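Local coordinates for cocosin 1 acidic chain (PDB 5WPW), which serves as a nutrient reservoir of the coconut seed, an 11S globulin that assembles into hexamers of subunits each built from two cupin domains, at residues A[309-314]-A[360-365]; A[60-65]-A[286-291]; A[304-309]-A[368-373]; A[318-323]-A[347-352]; A[267-272]-A[290-295]. The protein carries 2 engineered substitutions. All coordinates share one frame; numbering follows the deposited sequence.

Contact 1: residues A[309-314]-A[360-365]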
# COMPACT_ATOMS: atom_id res chain seq x y z
N SER A 309 9.44 0.63 25.42
CA SER A 309 10.55 -0.30 25.41
C SER A 309 10.46 -1.20 26.64
O SER A 309 10.43 -0.71 27.78
CB SER A 309 11.88 0.45 25.38
OG SER A 309 12.98 -0.43 25.24
N ILE A 310 10.40 -2.51 26.40
CA ILE A 310 10.39 -3.51 27.46
C ILE A 310 11.79 -4.11 27.51
O ILE A 310 12.17 -4.91 26.65
CB ILE A 310 9.32 -4.58 27.23
CG1 ILE A 310 7.94 -3.94 27.21
CG2 ILE A 310 9.35 -5.62 28.35
CD1 ILE A 310 7.43 -3.62 25.83
N MET A 311 12.56 -3.71 28.50
CA MET A 311 13.97 -4.05 28.56
C MET A 311 14.18 -5.17 29.56
O MET A 311 13.72 -5.08 30.71
CB MET A 311 14.80 -2.83 28.96
CG MET A 311 16.28 -3.05 28.87
SD MET A 311 17.24 -1.56 29.27
CE MET A 311 15.97 -0.31 29.15
N TYR A 312 14.91 -6.21 29.14
CA TYR A 312 15.21 -7.38 29.97
C TYR A 312 16.71 -7.60 29.98
O TYR A 312 17.32 -7.74 28.92
CB TYR A 312 14.50 -8.63 29.43
CG TYR A 312 14.80 -9.88 30.21
CD1 TYR A 312 14.19 -10.11 31.44
CD2 TYR A 312 15.69 -10.84 29.73
CE1 TYR A 312 14.45 -11.25 32.16
CE2 TYR A 312 15.96 -11.99 30.46
CZ TYR A 312 15.33 -12.19 31.67
OH TYR A 312 15.58 -13.31 32.41
N CYS A 313 17.32 -7.65 31.17
CA CYS A 313 18.77 -7.81 31.25
C CYS A 313 19.14 -9.29 31.23
O CYS A 313 18.66 -10.07 32.06
CB CYS A 313 19.33 -7.12 32.49
SG CYS A 313 21.10 -7.45 32.72
N THR A 314 19.93 -9.68 30.24
CA THR A 314 20.36 -11.07 30.06
C THR A 314 21.71 -11.37 30.70
O THR A 314 22.10 -12.53 30.76
CB THR A 314 20.44 -11.42 28.56
OG1 THR A 314 21.45 -10.62 27.93
CG2 THR A 314 19.08 -11.16 27.85
N LEU A 360 21.45 -6.62 27.22
CA LEU A 360 20.01 -6.68 27.35
C LEU A 360 19.38 -6.95 25.99
O LEU A 360 20.02 -6.89 24.94
CB LEU A 360 19.45 -5.39 27.96
CG LEU A 360 19.94 -4.15 27.22
CD1 LEU A 360 18.93 -3.56 26.22
CD2 LEU A 360 20.40 -3.12 28.23
N VAL A 361 18.11 -7.32 26.05
CA VAL A 361 17.24 -7.40 24.89
C VAL A 361 16.05 -6.51 25.19
O VAL A 361 15.51 -6.53 26.31
CB VAL A 361 16.81 -8.84 24.58
CG1 VAL A 361 16.24 -9.52 25.81
CG2 VAL A 361 15.80 -8.86 23.44
N SER A 362 15.67 -5.68 24.23
CA SER A 362 14.50 -4.85 24.39
C SER A 362 13.48 -5.27 23.36
O SER A 362 13.83 -5.60 22.23
CB SER A 362 14.82 -3.37 24.22
OG SER A 362 15.66 -2.93 25.28
N ILE A 363 12.22 -5.28 23.77
CA ILE A 363 11.09 -5.48 22.88
C ILE A 363 10.30 -4.19 22.86
O ILE A 363 9.95 -3.66 23.91
CB ILE A 363 10.18 -6.64 23.33
CG1 ILE A 363 10.97 -7.95 23.48
CG2 ILE A 363 8.96 -6.76 22.38
CD1 ILE A 363 11.68 -8.39 22.21
N LYS A 364 10.01 -3.68 21.67
CA LYS A 364 9.37 -2.37 21.53
C LYS A 364 8.02 -2.54 20.85
O LYS A 364 7.87 -3.38 19.97
CB LYS A 364 10.29 -1.41 20.77
CG LYS A 364 11.66 -1.26 21.47
CD LYS A 364 12.58 -0.20 20.85
CE LYS A 364 13.84 0.01 21.72
NZ LYS A 364 14.57 1.26 21.32
N THR A 365 7.06 -1.71 21.28
CA THR A 365 5.64 -1.86 20.93
C THR A 365 5.29 -1.15 19.62
O THR A 365 4.28 -0.45 19.52
CB THR A 365 4.73 -1.38 22.06
OG1 THR A 365 4.89 0.03 22.29
CG2 THR A 365 5.02 -2.13 23.36
O HOH W 1 15.46 -0.01 25.89
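Ile310 O is held twice from the facing strand: Ile363 N gives it a hydrogen bond of 2.9 Å from above the carbonyl plane, and Ser362 CA adds a C-H...O contact at 3.2 Å. The return bond, from Ile310 N to Ile363 O, is 2.8 Å long and lies in the plane of its carbonyl. Tyr312 and Val361 repeat this reciprocal pair, so four nearly straight bonds join the strands, with Met311 opposite Ser362 as the non-hydrogen-bonded pair between. On that face Met311, its CG anti to the backbone N (chi1 -173°), sends SD obliquely across to Leu360 CD2 at 3.7 Å, a pliant thioether fitted to a branched end. Beside them the small hydroxyls are bridged by a water, 2.6 Å from Ser309 OG and 3.0 Å from Ser362 OG. The other face, with Ile310, Tyr312, Val361 and Ile363, is mainly apolar. Val361 CG1 comes to the edge of the Tyr312 ring, near its plane, and meets Thr314 CG2 at 3.9 Å; beta-branched residues suit such extended backbone. Here Leu62 and Tyr64 of the N-terminal half pack against Ile363 and Val361. The pairing is that of neighbouring antiparallel strands in the C-terminal cupin barrel, with the Met311 face turned into the barrel.

Contact 2: residues A[60-65]-A[286-291]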
# COMPACT_ATOMS: atom_id res chain seq x y z
N PRO A 60 -0.47 -11.13 19.66
CA PRO A 60 0.79 -11.46 18.99
C PRO A 60 1.93 -11.32 19.99
O PRO A 60 1.82 -10.60 20.98
CB PRO A 60 0.88 -10.42 17.87
CG PRO A 60 0.13 -9.22 18.40
CD PRO A 60 -1.00 -9.81 19.24
N ARG A 61 3.01 -12.05 19.73
CA ARG A 61 4.14 -12.06 20.66
C ARG A 61 5.48 -12.15 19.94
O ARG A 61 5.56 -12.58 18.79
CB ARG A 61 4.01 -13.23 21.65
CG ARG A 61 4.61 -14.50 21.18
CD ARG A 61 4.21 -15.64 22.09
NE ARG A 61 2.94 -16.20 21.67
CZ ARG A 61 2.46 -17.35 22.11
NH1 ARG A 61 3.16 -18.06 22.99
NH2 ARG A 61 1.29 -17.78 21.67
N LEU A 62 6.54 -11.71 20.64
CA LEU A 62 7.92 -11.97 20.27
C LEU A 62 8.53 -12.78 21.40
O LEU A 62 8.30 -12.45 22.57
CB LEU A 62 8.74 -10.69 20.10
CG LEU A 62 8.37 -9.76 18.95
CD1 LEU A 62 9.50 -8.75 18.78
CD2 LEU A 62 8.14 -10.56 17.69
N VAL A 63 9.21 -13.87 21.05
CA VAL A 63 9.95 -14.71 21.99
C VAL A 63 11.43 -14.49 21.76
O VAL A 63 11.90 -14.56 20.61
CB VAL A 63 9.59 -16.20 21.80
CG1 VAL A 63 10.29 -17.04 22.87
CG2 VAL A 63 8.07 -16.39 21.83
N TYR A 64 12.18 -14.22 22.82
CA TYR A 64 13.64 -14.18 22.71
C TYR A 64 14.23 -15.39 23.40
O TYR A 64 13.95 -15.62 24.58
CB TYR A 64 14.23 -12.90 23.33
CG TYR A 64 15.74 -12.83 23.21
CD1 TYR A 64 16.37 -12.62 21.98
CD2 TYR A 64 16.55 -12.97 24.33
CE1 TYR A 64 17.76 -12.55 21.88
CE2 TYR A 64 17.93 -12.91 24.24
CZ TYR A 64 18.52 -12.71 23.02
OH TYR A 64 19.89 -12.65 22.94
N ILE A 65 15.06 -16.15 22.68
CA ILE A 65 15.75 -17.32 23.23
C ILE A 65 17.00 -16.82 23.95
O ILE A 65 18.02 -16.51 23.32
CB ILE A 65 16.10 -18.35 22.15
CG1 ILE A 65 14.88 -18.73 21.31
CG2 ILE A 65 16.70 -19.66 22.80
CD1 ILE A 65 13.78 -19.22 22.10
N MET A 286 5.73 -5.13 16.27
CA MET A 286 6.70 -5.10 17.36
C MET A 286 8.09 -5.21 16.76
O MET A 286 8.28 -5.71 15.65
CB MET A 286 6.47 -6.23 18.39
CG MET A 286 5.56 -5.78 19.57
SD MET A 286 5.35 -7.02 20.88
CE MET A 286 4.55 -8.23 19.86
N SER A 287 9.07 -4.68 17.50
CA SER A 287 10.46 -4.64 17.08
C SER A 287 11.29 -5.17 18.24
O SER A 287 10.81 -5.29 19.37
CB SER A 287 10.89 -3.21 16.71
OG SER A 287 9.99 -2.61 15.78
N ALA A 288 12.55 -5.47 17.98
CA ALA A 288 13.44 -5.90 19.06
C ALA A 288 14.81 -5.28 18.85
O ALA A 288 15.15 -4.79 17.77
CB ALA A 288 13.55 -7.44 19.12
N GLU A 289 15.61 -5.33 19.91
CA GLU A 289 16.95 -4.76 19.91
C GLU A 289 17.81 -5.57 20.87
O GLU A 289 17.37 -5.87 21.98
CB GLU A 289 16.88 -3.29 20.34
CG GLU A 289 18.18 -2.57 20.37
CD GLU A 289 18.02 -1.07 20.48
OE1 GLU A 289 17.72 -0.57 21.60
OE2 GLU A 289 18.17 -0.40 19.45
N ARG A 290 19.00 -5.95 20.44
CA ARG A 290 19.99 -6.59 21.30
C ARG A 290 21.11 -5.58 21.53
O ARG A 290 21.71 -5.11 20.57
CB ARG A 290 20.50 -7.88 20.67
CG ARG A 290 21.75 -8.46 21.33
CD ARG A 290 21.50 -8.74 22.78
NE ARG A 290 22.32 -9.84 23.30
CZ ARG A 290 22.28 -10.26 24.55
NH1 ARG A 290 21.46 -9.67 25.41
NH2 ARG A 290 23.05 -11.26 24.95
N VAL A 291 21.31 -5.17 22.79
CA VAL A 291 22.34 -4.21 23.19
C VAL A 291 23.37 -4.96 24.03
O VAL A 291 23.02 -5.60 25.02
CB VAL A 291 21.75 -3.03 23.99
CG1 VAL A 291 22.83 -2.05 24.39
CG2 VAL A 291 20.67 -2.33 23.18
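Apolar packing carries most of this contact. Leu62, with CG anti to its carbonyl carbon (chi1 -66°), points CD1 at the opposite segment, where it meets Met286 CB at 4.0 Å and Ala288 CB at 4.3 Å. The two longer side chains slide past each other in opposite directions. Met286 runs straight through chi2 and then bends at chi3 (-63°), which brings its CE up to the other backbone, 3.8 Å from Pro60 O and 3.9 Å from Arg61 CA. An unbranched, flexible methionine can lie along a neighbouring chain in this way, while the short Ala288 lets the leucine tip settle close to the strand; Leu62 CD1 also touches Ser287 O at 3.7 Å.

The polar element is of another kind. Tyr64, its ring swung out with CG anti to the backbone N, brings OH over the centre of one face of the Arg290 guanidinium, 3.7 Å from Arg290 NE. The planes of ring and guanidinium stand 49° apart; because OH sits above the guanidinium plane, it meets the flat face of the cation and not its N-H edge. The guanidinium is held in position by Arg290 NH1, which donates to Thr314 OG1 and Leu360 O.

No backbone bonds link the segments, whose axes run 9.1 Å apart: this is one sheet lying on another, N-terminal cupin against C-terminal cupin. Strand 61-67 is flanked in its own sheet by 134-140 and 114-118, whereas 287-293 lies between 268-273 and 357-364.

Contact 3: residues A[304-309]-A[368-373]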
# COMPACT_ATOMS: atom_id res chain seq x y z
N ASN A 304 12.51 6.99 23.18
CA ASN A 304 11.81 6.21 22.18
C ASN A 304 10.72 7.07 21.56
O ASN A 304 9.88 7.61 22.28
CB ASN A 304 11.20 4.96 22.79
CG ASN A 304 12.25 3.94 23.15
OD1 ASN A 304 12.78 3.25 22.28
ND2 ASN A 304 12.57 3.86 24.43
N ILE A 305 10.73 7.14 20.24
CA ILE A 305 9.85 8.06 19.53
C ILE A 305 8.44 7.50 19.44
O ILE A 305 7.46 8.19 19.75
CB ILE A 305 10.41 8.37 18.14
CG1 ILE A 305 11.63 9.29 18.24
CG2 ILE A 305 9.34 9.00 17.27
CD1 ILE A 305 12.38 9.40 16.96
N ASN A 306 8.32 6.25 19.00
CA ASN A 306 7.03 5.73 18.57
C ASN A 306 6.66 4.43 19.28
O ASN A 306 5.82 3.69 18.78
CB ASN A 306 7.01 5.52 17.05
CG ASN A 306 8.12 4.61 16.54
OD1 ASN A 306 9.11 4.31 17.23
ND2 ASN A 306 7.97 4.19 15.29
N ALA A 307 7.23 4.16 20.46
CA ALA A 307 7.00 2.87 21.09
C ALA A 307 7.44 2.92 22.55
O ALA A 307 8.28 3.74 22.94
CB ALA A 307 7.74 1.75 20.36
N HIS A 308 6.85 2.03 23.36
CA HIS A 308 7.40 1.70 24.66
C HIS A 308 8.52 0.68 24.46
O HIS A 308 8.53 -0.07 23.48
CB HIS A 308 6.36 1.09 25.61
CG HIS A 308 5.10 1.89 25.75
ND1 HIS A 308 5.06 3.14 26.33
CD2 HIS A 308 3.82 1.59 25.43
CE1 HIS A 308 3.82 3.59 26.34
NE2 HIS A 308 3.05 2.66 25.79
N SER A 309 9.44 0.63 25.42
CA SER A 309 10.55 -0.30 25.41
C SER A 309 10.46 -1.20 26.64
O SER A 309 10.43 -0.71 27.78
CB SER A 309 11.88 0.45 25.38
OG SER A 309 12.98 -0.43 25.24
N ARG A 368 9.21 -1.03 13.38
CA ARG A 368 10.16 0.02 13.04
C ARG A 368 10.22 1.05 14.16
O ARG A 368 10.10 2.27 13.97
CB ARG A 368 9.80 0.64 11.68
CG ARG A 368 9.78 -0.46 10.61
CD ARG A 368 9.71 0.03 9.20
NE ARG A 368 8.60 0.95 9.00
CZ ARG A 368 8.25 1.43 7.81
NH1 ARG A 368 8.91 1.05 6.72
NH2 ARG A 368 7.22 2.27 7.71
N ALA A 369 10.36 0.54 15.38
CA ALA A 369 10.57 1.40 16.53
C ALA A 369 11.84 2.21 16.31
O ALA A 369 12.84 1.69 15.79
CB ALA A 369 10.69 0.55 17.80
N MET A 370 11.79 3.48 16.66
CA MET A 370 12.88 4.43 16.44
C MET A 370 13.20 5.15 17.74
O MET A 370 12.30 5.41 18.55
CB MET A 370 12.50 5.48 15.38
CG MET A 370 12.39 4.91 13.98
SD MET A 370 12.22 6.21 12.76
CE MET A 370 10.69 7.02 13.27
N VAL A 371 14.47 5.48 17.93
CA VAL A 371 14.86 6.33 19.04
C VAL A 371 15.38 7.66 18.50
O VAL A 371 15.81 7.79 17.33
CB VAL A 371 15.92 5.68 19.95
CG1 VAL A 371 15.43 4.33 20.51
CG2 VAL A 371 17.22 5.53 19.18
N SER A 372 15.37 8.65 19.38
CA SER A 372 16.00 9.95 19.15
C SER A 372 17.09 10.15 20.20
O SER A 372 16.78 10.26 21.39
CB SER A 372 14.97 11.06 19.25
OG SER A 372 15.56 12.30 19.00
N THR A 373 18.35 10.24 19.77
CA THR A 373 19.40 10.56 20.74
C THR A 373 19.40 12.07 21.05
O THR A 373 18.90 12.89 20.29
CB THR A 373 20.78 10.15 20.22
OG1 THR A 373 21.00 10.73 18.93
CG2 THR A 373 20.90 8.64 20.12
O HOH W 2 10.89 3.48 20.12
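Three hydrogen bonds form the polar part. The amide of Asn306 works like a piece of backbone: OD1 accepts from Met370 N at 2.9 Å on a lone pair, while ND2 gives Arg368 O a 3.2 Å bond that is almost perfectly straight (178°) and lies in the amide plane, though it reaches that carbonyl from above its plane. With CG in the crowded position between backbone N and carbonyl carbon (chi1 56°), the short side chain can present both atoms at once. Ile305 N completes the set, donating to Met370 O at 2.9 Å. A water also donates to Met370 O and to Asn304 OD1, probably dividing its protons among more acceptors than it can fully serve; Asn304 OD1 is bonded to Lys364 NZ as well.

Among the apolar contacts, Ile305 lays its branched chain along the strand, CD1 resting 3.8 Å from Ser372 CB. The compact Ala307 and Ala369 meet CB to CB at 4.1 Å. Pro77 of a second subunit packs on Ile305 and Ser372, and Glu243 of a third accepts from Val371 N.

Since Met370 is gripped at both N and O, directional bonds set the position of the chain just ahead of strand 371-373, and Ile305 packs beside them.

Contact 4: residues A[318-323]-A[347-352]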
# COMPACT_ATOMS: atom_id res chain seq x y z
N GLY A 318 24.28 -2.94 35.02
CA GLY A 318 24.40 -1.58 34.53
C GLY A 318 23.49 -0.62 35.25
O GLY A 318 22.50 -1.01 35.87
N ARG A 319 23.85 0.65 35.16
CA ARG A 319 23.05 1.74 35.69
C ARG A 319 22.12 2.26 34.60
O ARG A 319 22.59 2.61 33.51
CB ARG A 319 23.95 2.89 36.16
CG ARG A 319 23.24 3.92 37.01
CD ARG A 319 23.12 3.38 38.41
NE ARG A 319 22.31 4.22 39.29
CZ ARG A 319 21.98 3.87 40.53
NH1 ARG A 319 22.38 2.69 41.01
NH2 ARG A 319 21.25 4.69 41.29
N VAL A 320 20.83 2.32 34.90
CA VAL A 320 19.84 2.95 34.02
C VAL A 320 19.24 4.15 34.74
O VAL A 320 18.80 4.04 35.89
CB VAL A 320 18.73 1.96 33.61
CG1 VAL A 320 17.81 2.61 32.55
CG2 VAL A 320 19.33 0.69 33.09
N GLU A 321 19.19 5.28 34.05
CA GLU A 321 18.45 6.43 34.53
C GLU A 321 17.38 6.79 33.50
O GLU A 321 17.66 6.84 32.30
CB GLU A 321 19.36 7.61 34.76
CG GLU A 321 20.34 7.33 35.88
CD GLU A 321 21.22 8.52 36.13
OE1 GLU A 321 22.45 8.33 36.23
OE2 GLU A 321 20.68 9.63 36.21
N VAL A 322 16.17 7.01 33.98
CA VAL A 322 15.04 7.38 33.14
C VAL A 322 14.44 8.68 33.66
O VAL A 322 14.25 8.83 34.87
CB VAL A 322 14.00 6.24 33.11
CG1 VAL A 322 12.80 6.63 32.21
CG2 VAL A 322 14.64 4.97 32.63
N ALA A 323 14.15 9.61 32.75
CA ALA A 323 13.55 10.91 33.06
C ALA A 323 12.21 11.06 32.33
O ALA A 323 12.08 10.62 31.19
CB ALA A 323 14.48 12.06 32.65
N PHE A 347 9.87 8.86 27.13
CA PHE A 347 10.73 9.06 28.30
C PHE A 347 12.19 9.01 27.88
O PHE A 347 12.58 8.20 27.05
CB PHE A 347 10.49 8.00 29.37
CG PHE A 347 9.26 8.24 30.20
CD1 PHE A 347 8.11 8.78 29.63
CD2 PHE A 347 9.23 7.90 31.55
CE1 PHE A 347 6.97 9.01 30.38
CE2 PHE A 347 8.08 8.11 32.32
CZ PHE A 347 6.94 8.66 31.73
N ALA A 348 13.01 9.88 28.47
CA ALA A 348 14.42 9.92 28.11
C ALA A 348 15.17 8.96 29.01
O ALA A 348 14.88 8.85 30.20
CB ALA A 348 14.99 11.34 28.27
N MET A 349 16.12 8.24 28.44
CA MET A 349 16.84 7.26 29.23
C MET A 349 18.31 7.17 28.83
O MET A 349 18.70 7.49 27.70
CB MET A 349 16.19 5.89 29.14
CG MET A 349 16.51 5.14 27.90
SD MET A 349 16.57 3.44 28.47
CE MET A 349 16.67 2.57 26.92
N LEU A 350 19.08 6.65 29.77
CA LEU A 350 20.53 6.64 29.74
C LEU A 350 20.98 5.36 30.44
O LEU A 350 20.39 5.00 31.47
CB LEU A 350 21.04 7.90 30.47
CG LEU A 350 22.48 8.19 30.84
CD1 LEU A 350 22.62 9.71 30.97
CD2 LEU A 350 22.85 7.49 32.13
N GLU A 351 21.97 4.67 29.88
CA GLU A 351 22.49 3.44 30.46
C GLU A 351 24.02 3.43 30.46
O GLU A 351 24.66 3.85 29.48
CB GLU A 351 22.02 2.20 29.70
CG GLU A 351 20.53 1.97 29.82
CD GLU A 351 19.97 1.30 28.61
OE1 GLU A 351 20.74 1.03 27.66
OE2 GLU A 351 18.75 1.05 28.61
N ARG A 352 24.61 2.92 31.54
CA ARG A 352 26.05 2.77 31.65
C ARG A 352 26.37 1.40 32.23
O ARG A 352 25.88 1.05 33.31
CB ARG A 352 26.66 3.88 32.50
CG ARG A 352 28.17 3.93 32.41
CD ARG A 352 28.79 4.03 33.79
NE ARG A 352 28.89 5.42 34.23
CZ ARG A 352 29.86 6.26 33.84
NH1 ARG A 352 30.79 5.84 33.00
NH2 ARG A 352 29.88 7.50 34.30
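Six backbone hydrogen bonds zip strand 318-323 to 348-352, each N-H of Arg319, Glu321 and Ala323 being returned by its partner. Arg319 N reaches Arg352 O at 2.8 Å and Ala323 N reaches Ala348 O at 2.8 Å, both in the carbonyl plane. Leu350 N to Glu321 O is the most bent (138°), although it runs nearly along the C=O axis, and Met349 CA adds a C-H...O contact of 3.2 Å to the same oxygen. Gly318, without a CB, lets Arg352 O come to 3.3 Å from its CA. These strands belong to the second sheet of the C-terminal cupin barrel, with 329-336 and 298-304 on their outer edges. Val320, Val322, Met349 and Glu351 face strands 309-314 and 340-343 across the barrel. Val322 CG1 sits at the edge of the Phe347 ring, in its plane, 3.8 Å from CD2. Branched valine also lies alongside a longer chain: Val320 CG2 touches the methylene Glu351 CG at 3.7 Å. The opposite face meets a second subunit, where buried Glu321 OE2 accepts from Ser184 N of that subunit and Leu350 packs on its Leu187. Arg319, more exposed, bends at chi2 and places NH2 in a salt bridge with Asp332.

Contact 5: residues A[267-272]-A[290-295]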
# COMPACT_ATOMS: atom_id res chain seq x y z
N GLY A 267 33.26 -0.19 22.92
CA GLY A 267 32.05 0.23 23.59
C GLY A 267 30.96 -0.82 23.58
O GLY A 267 30.22 -0.94 24.56
N GLY A 268 30.85 -1.58 22.50
CA GLY A 268 29.81 -2.58 22.39
C GLY A 268 29.11 -2.53 21.04
O GLY A 268 29.67 -2.06 20.04
N ARG A 269 27.88 -3.06 21.00
CA ARG A 269 27.19 -3.19 19.73
C ARG A 269 25.69 -3.12 19.97
O ARG A 269 25.20 -3.34 21.08
CB ARG A 269 27.56 -4.51 19.04
CG ARG A 269 27.52 -5.73 19.97
CD ARG A 269 27.73 -7.02 19.22
NE ARG A 269 27.89 -8.17 20.13
CZ ARG A 269 26.88 -8.90 20.58
NH1 ARG A 269 25.63 -8.60 20.23
NH2 ARG A 269 27.10 -9.94 21.38
N ILE A 270 24.96 -2.76 18.90
CA ILE A 270 23.50 -2.79 18.88
C ILE A 270 23.04 -3.46 17.60
O ILE A 270 23.59 -3.21 16.52
CB ILE A 270 22.88 -1.39 18.96
CG1 ILE A 270 23.43 -0.60 20.14
CG2 ILE A 270 21.35 -1.49 19.01
CD1 ILE A 270 22.88 0.79 20.20
N THR A 271 21.99 -4.27 17.70
CA THR A 271 21.42 -4.98 16.57
C THR A 271 19.92 -4.78 16.67
O THR A 271 19.33 -5.01 17.72
CB THR A 271 21.80 -6.47 16.62
OG1 THR A 271 23.22 -6.58 16.66
CG2 THR A 271 21.29 -7.18 15.40
N THR A 272 19.33 -4.25 15.61
CA THR A 272 17.92 -3.91 15.56
C THR A 272 17.16 -4.99 14.80
O THR A 272 17.65 -5.55 13.83
CB THR A 272 17.75 -2.57 14.87
OG1 THR A 272 18.51 -1.57 15.58
CG2 THR A 272 16.26 -2.16 14.77
N ARG A 290 19.00 -5.95 20.44
CA ARG A 290 19.99 -6.59 21.30
C ARG A 290 21.11 -5.58 21.53
O ARG A 290 21.71 -5.11 20.57
CB ARG A 290 20.50 -7.88 20.67
CG ARG A 290 21.75 -8.46 21.33
CD ARG A 290 21.50 -8.74 22.78
NE ARG A 290 22.32 -9.84 23.30
CZ ARG A 290 22.28 -10.26 24.55
NH1 ARG A 290 21.46 -9.67 25.41
NH2 ARG A 290 23.05 -11.26 24.95
N VAL A 291 21.31 -5.17 22.79
CA VAL A 291 22.34 -4.21 23.19
C VAL A 291 23.37 -4.96 24.03
O VAL A 291 23.02 -5.60 25.02
CB VAL A 291 21.75 -3.03 23.99
CG1 VAL A 291 22.83 -2.05 24.39
CG2 VAL A 291 20.67 -2.33 23.18
N VAL A 292 24.64 -4.86 23.64
CA VAL A 292 25.74 -5.46 24.41
C VAL A 292 26.76 -4.35 24.64
O VAL A 292 27.39 -3.90 23.68
CB VAL A 292 26.38 -6.65 23.70
CG1 VAL A 292 27.71 -7.05 24.41
CG2 VAL A 292 25.40 -7.84 23.63
N LEU A 293 26.90 -3.91 25.89
CA LEU A 293 27.78 -2.82 26.28
C LEU A 293 29.02 -3.42 26.93
O LEU A 293 28.91 -4.27 27.83
CB LEU A 293 27.09 -1.89 27.26
CG LEU A 293 26.10 -0.86 26.72
CD1 LEU A 293 25.48 -0.10 27.87
CD2 LEU A 293 26.83 0.09 25.80
N TYR A 294 30.20 -3.03 26.45
CA TYR A 294 31.46 -3.46 27.03
C TYR A 294 31.72 -2.65 28.30
O TYR A 294 31.00 -1.70 28.61
CB TYR A 294 32.60 -3.28 26.03
CG TYR A 294 32.47 -4.05 24.72
CD1 TYR A 294 31.67 -5.20 24.64
CD2 TYR A 294 33.14 -3.63 23.58
CE1 TYR A 294 31.56 -5.90 23.45
CE2 TYR A 294 33.04 -4.32 22.39
CZ TYR A 294 32.24 -5.45 22.32
OH TYR A 294 32.15 -6.12 21.13
N ARG A 295 32.79 -3.02 29.04
CA ARG A 295 33.04 -2.45 30.36
C ARG A 295 32.94 -0.93 30.35
O ARG A 295 33.55 -0.26 29.51
CB ARG A 295 34.42 -2.90 30.89
CG ARG A 295 35.63 -2.19 30.25
CD ARG A 295 36.76 -1.87 31.26
NE ARG A 295 36.60 -0.57 31.91
CZ ARG A 295 37.11 0.59 31.46
NH1 ARG A 295 37.81 0.64 30.34
NH2 ARG A 295 36.90 1.71 32.14
O HOH W 3 24.27 -6.43 19.24
O HOH W 4 24.39 -11.54 22.31
O HOH W 5 30.54 -8.82 21.47
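Arg269 and Val292 run alongside each other in the same direction, and the guanidinium settles over the valine: Val292 CG2 stands 3.2 Å above its plane, nearer the edge of the group than its middle and 3.5 Å from both Arg269 NH1 and NH2. The crowded first torsion of Arg269 (chi1 47°) and its extended run to NE put the flat group there, while three waters sit in its plane at the edge. One links it to Thr271 OG1 and Arg290 O. Another lies 2.9 Å from Arg290 NE and more weakly 3.3 Å from Arg269 NH2, so two cations whose planes stand 58° apart are spaced by water, which probably eases their repulsion; Thr314 OG1 holds Arg290 NH1. The third joins Arg269 NE to Tyr294 OH. The Tyr294 ring lies flat over the backbone, with Gly268 CA 3.5 Å from the ring centroid and 6° off its normal, a CH-pi contact that the bare glycine allows. Gly267 and Gly268 form a classic beta bulge opposite Asn264; Gly268 adopts a backbone shape proper to glycine, and Gly267 O accepts from Tyr294 N at 2.8 Å. Backbone bonds of Arg269 with Val292 and Thr271 with Arg290 complete the antiparallel ladder, in which 268-273 lies between 262-264 and 287-293, with 357-364 beyond.

How the contacts relate
Contacts 1 and 5 lie in one sheet of the C-terminal cupin, on either side of the pairing between 287-293 and 357-364; contacts 3 and 4 reach the facing sheet, and Met311 of contact 1 meets Met349 and Glu351 of contact 4 across the barrel. Contact 2 is nearest the chain centre and is the one that joins the two cupins, by side chains instead of a backbone ladder. Arg290 serves contacts 2 and 5 and reaches Thr314 of contact 1. All five are largely buried, but contact 5 has a wetter, arginine-rich rim, and contacts 3 and 4 meet other subunits most widely, whereas contact 1 does so at Thr365 alone. Lys364 of contact 1 bonds Asn304 of contact 3.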